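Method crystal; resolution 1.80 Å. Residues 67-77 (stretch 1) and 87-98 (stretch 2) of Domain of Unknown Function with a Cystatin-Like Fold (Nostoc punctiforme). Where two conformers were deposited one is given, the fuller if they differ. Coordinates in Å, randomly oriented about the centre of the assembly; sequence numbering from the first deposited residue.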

# COMPACT_ATOMS: atom_id res chain seq x y z
N ARG B 67 -8.89 -3.70 18.20
CA ARG B 67 -10.27 -3.79 17.74
C ARG B 67 -10.81 -2.48 17.14
O ARG B 67 -10.51 -1.41 17.62
CB ARG B 67 -11.18 -4.26 18.90
CG ARG B 67 -12.67 -4.36 18.58
CD ARG B 67 -13.46 -5.14 19.64
NE ARG B 67 -13.22 -6.59 19.62
CZ ARG B 67 -12.57 -7.32 20.53
NH1 ARG B 67 -12.03 -6.79 21.62
NH2 ARG B 67 -12.46 -8.64 20.36
N GLY B 68 -11.63 -2.60 16.12
CA GLY B 68 -12.30 -1.46 15.53
C GLY B 68 -11.47 -0.57 14.65
O GLY B 68 -11.80 0.64 14.50
N LYS B 69 -10.47 -1.18 13.97
CA LYS B 69 -9.52 -0.47 13.16
C LYS B 69 -9.41 -1.01 11.74
O LYS B 69 -10.07 -1.98 11.36
CB LYS B 69 -8.10 -0.62 13.75
CG LYS B 69 -7.91 -0.38 15.28
CD LYS B 69 -8.44 0.98 15.78
CE LYS B 69 -7.98 1.31 17.20
NZ LYS B 69 -8.73 2.49 17.74
N ARG B 70 -8.61 -0.30 10.96
CA ARG B 70 -8.08 -0.78 9.70
C ARG B 70 -6.57 -0.72 9.88
O ARG B 70 -6.03 0.34 10.14
CB ARG B 70 -8.50 0.04 8.50
CG ARG B 70 -9.98 -0.07 8.06
CD ARG B 70 -10.36 -1.49 7.70
NE ARG B 70 -11.78 -1.61 7.43
CZ ARG B 70 -12.46 -2.75 7.45
NH1 ARG B 70 -11.87 -3.94 7.65
NH2 ARG B 70 -13.76 -2.71 7.22
N HIS B 71 -5.95 -1.88 9.86
CA HIS B 71 -4.49 -2.06 9.85
C HIS B 71 -4.02 -2.22 8.40
O HIS B 71 -4.41 -3.15 7.73
CB HIS B 71 -4.13 -3.32 10.63
CG HIS B 71 -4.32 -3.22 12.10
ND1 HIS B 71 -5.55 -3.35 12.70
CD2 HIS B 71 -3.44 -3.02 13.12
CE1 HIS B 71 -5.42 -3.23 14.01
NE2 HIS B 71 -4.14 -3.05 14.29
N CYS B 72 -3.17 -1.30 7.92
CA CYS B 72 -2.72 -1.29 6.52
C CYS B 72 -1.23 -1.49 6.43
O CYS B 72 -0.48 -0.87 7.18
CB CYS B 72 -3.04 0.04 5.85
SG CYS B 72 -4.73 0.57 5.97
N SER B 73 -0.84 -2.35 5.48
CA SER B 73 0.55 -2.66 5.18
C SER B 73 1.02 -1.84 3.98
O SER B 73 0.28 -1.71 2.99
CB SER B 73 0.69 -4.17 4.90
OG SER B 73 2.02 -4.53 4.58
N SER B 74 2.26 -1.32 4.03
CA SER B 74 2.85 -0.55 2.92
C SER B 74 4.37 -0.66 2.92
O SER B 74 4.93 -1.15 3.89
CB SER B 74 2.47 0.92 2.97
OG SER B 74 3.02 1.59 4.10
N ASN B 75 4.97 -0.33 1.79
CA ASN B 75 6.45 -0.23 1.61
C ASN B 75 7.16 -1.56 1.82
O ASN B 75 8.24 -1.60 2.42
CB ASN B 75 7.07 0.82 2.56
CG ASN B 75 6.61 2.25 2.30
OD1 ASN B 75 5.92 2.52 1.37
ND2 ASN B 75 7.06 3.18 3.16
N ALA B 76 6.56 -2.64 1.33
CA ALA B 76 7.20 -3.95 1.50
C ALA B 76 8.53 -4.03 0.73
O ALA B 76 8.63 -3.67 -0.46
CB ALA B 76 6.29 -5.08 1.07
N ILE B 77 9.54 -4.52 1.44
CA ILE B 77 10.83 -4.83 0.84
C ILE B 77 11.11 -6.26 1.31
O ILE B 77 11.14 -6.54 2.52
CB ILE B 77 11.94 -3.92 1.26
CG1 ILE B 77 11.59 -2.44 0.93
CG2 ILE B 77 13.29 -4.38 0.60
CD1 ILE B 77 12.67 -1.48 1.37
N MSE B 87 11.00 -9.84 5.25
CA MSE B 87 10.24 -8.71 4.76
C MSE B 87 10.30 -7.59 5.77
O MSE B 87 10.21 -7.87 6.97
CB MSE B 87 8.77 -9.11 4.53
CG MSE B 87 7.94 -7.96 3.97
SE MSE B 87 6.20 -8.49 3.36
CE MSE B 87 5.45 -9.26 4.89
N GLU B 88 10.45 -6.34 5.30
CA GLU B 88 10.34 -5.14 6.14
C GLU B 88 9.18 -4.36 5.56
O GLU B 88 9.01 -4.31 4.35
CB GLU B 88 11.62 -4.31 6.18
CG GLU B 88 12.84 -5.09 6.57
CD GLU B 88 13.48 -5.85 5.39
OE1 GLU B 88 13.75 -5.25 4.33
OE2 GLU B 88 13.72 -7.07 5.53
N SER B 89 8.38 -3.72 6.39
CA SER B 89 7.23 -3.00 5.90
C SER B 89 6.76 -2.03 6.97
O SER B 89 7.29 -2.04 8.09
CB SER B 89 6.11 -3.97 5.57
OG SER B 89 5.53 -4.58 6.73
N TYR B 90 5.78 -1.22 6.60
CA TYR B 90 5.14 -0.34 7.53
C TYR B 90 3.75 -0.79 7.82
O TYR B 90 3.12 -1.36 6.96
CB TYR B 90 5.02 1.07 6.96
CG TYR B 90 6.29 1.89 6.93
CD1 TYR B 90 7.46 1.49 7.58
CD2 TYR B 90 6.26 3.13 6.33
CE1 TYR B 90 8.56 2.32 7.63
CE2 TYR B 90 7.36 3.97 6.38
CZ TYR B 90 8.51 3.55 7.00
OH TYR B 90 9.61 4.34 7.06
N LEU B 91 3.29 -0.44 9.02
CA LEU B 91 1.95 -0.68 9.48
C LEU B 91 1.42 0.67 9.90
O LEU B 91 2.10 1.41 10.64
CB LEU B 91 1.92 -1.64 10.66
CG LEU B 91 0.57 -1.97 11.32
CD1 LEU B 91 -0.36 -2.58 10.30
CD2 LEU B 91 0.78 -2.90 12.53
N THR B 92 0.28 1.06 9.33
CA THR B 92 -0.44 2.25 9.77
C THR B 92 -1.85 1.83 10.18
O THR B 92 -2.45 0.98 9.52
CB THR B 92 -0.45 3.35 8.70
OG1 THR B 92 -0.87 2.79 7.45
CG2 THR B 92 0.98 3.93 8.55
N VAL B 93 -2.37 2.40 11.27
CA VAL B 93 -3.63 1.99 11.83
C VAL B 93 -4.54 3.22 11.94
O VAL B 93 -4.12 4.28 12.42
CB VAL B 93 -3.43 1.32 13.22
CG1 VAL B 93 -4.75 0.66 13.73
CG2 VAL B 93 -2.27 0.29 13.19
N VAL B 94 -5.79 3.06 11.52
CA VAL B 94 -6.79 4.11 11.58
C VAL B 94 -8.06 3.51 12.18
O VAL B 94 -8.23 2.29 12.16
CB VAL B 94 -7.09 4.74 10.18
CG1 VAL B 94 -5.79 5.23 9.57
CG2 VAL B 94 -7.81 3.79 9.25
N ASN B 95 -8.92 4.39 12.69
CA ASN B 95 -10.16 3.96 13.28
C ASN B 95 -11.23 3.76 12.24
O ASN B 95 -11.31 4.53 11.34
CB ASN B 95 -10.64 5.00 14.28
CG ASN B 95 -9.72 5.11 15.46
OD1 ASN B 95 -8.91 4.20 15.70
ND2 ASN B 95 -9.85 6.20 16.23
N ARG B 96 -12.06 2.76 12.41
CA ARG B 96 -13.22 2.55 11.54
C ARG B 96 -14.43 3.39 11.92
O ARG B 96 -15.25 3.68 11.07
CB ARG B 96 -13.70 1.12 11.63
CG ARG B 96 -12.71 0.11 11.14
CD ARG B 96 -13.36 -1.23 10.76
NE ARG B 96 -13.99 -1.96 11.87
CZ ARG B 96 -13.50 -3.04 12.49
NH1 ARG B 96 -12.29 -3.54 12.28
NH2 ARG B 96 -14.26 -3.60 13.44
N GLU B 97 -14.57 3.69 13.21
CA GLU B 97 -15.77 4.36 13.74
C GLU B 97 -15.70 5.90 13.79
O GLU B 97 -16.71 6.55 13.98
CB GLU B 97 -16.12 3.76 15.10
CG GLU B 97 -16.51 2.27 14.96
CD GLU B 97 -16.47 1.51 16.27
OE1 GLU B 97 -16.90 2.06 17.31
OE2 GLU B 97 -16.03 0.33 16.24
N ASP B 98 -14.49 6.46 13.62
CA ASP B 98 -14.29 7.90 13.55
C ASP B 98 -13.10 8.20 12.64
O ASP B 98 -12.48 7.28 12.08
CB ASP B 98 -14.15 8.52 14.95
CG ASP B 98 -12.96 7.97 15.72
OD1 ASP B 98 -11.85 7.85 15.17
OD2 ASP B 98 -13.15 7.68 16.93
O HOH W 1 -12.21 -5.37 15.08
O HOH W 2 -12.98 2.79 15.56
O HOH W 3 1.07 1.27 5.91
O HOH W 4 3.14 -4.25 7.45

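Strands 69-77 and 87-95 pair antiparallel, and the side chains alternate between the two faces over most of the pairing. At Arg-70 and Val-94 the backbone bonds run both ways (Arg-70 N to Val-94 O, 2.9 Å; Val-94 N to Arg-70 O, 3.1 Å). His-71, with chi1 m and chi2 80°, lays its ring beside the t rotamer of Val-93, whose CG1 sits over the ring face, 3.9 Å from the centroid in a CH-pi contact; Leu-91 CD1 lies at the ring edge.

On the other face, Ser-74 (p) and Thr-92 (p) place OG and OG1 at 2.7 Å and 2.9 Å from the oxygen of one water; the same water donates to Cys-72 O.

A bulge between Ser-74 and Ile-77 shifts the register by one. Within it Asn-75 adopts phi/psi 63/40, and its CA-to-CB bond points toward the partner strand, bringing ND2 to 3.3 Å from Tyr-90 CD2.

At the other end, Lys-69 begins m, m and then extends t, t. Although its CA-to-CB bond points away, NZ reaches Asn-95 OD1 in a 2.7 Å hydrogen bond, while Asn-95 ND2 bonds Asp-98 OD1 at 2.8 Å. Arg-96 (m, t, m) starts with its CA-to-CB bond toward Gly-68 and Lys-69; its NH1 donates to Lys-69 O (2.9 Å), and Gly-68 CA lies over one guanidinium face.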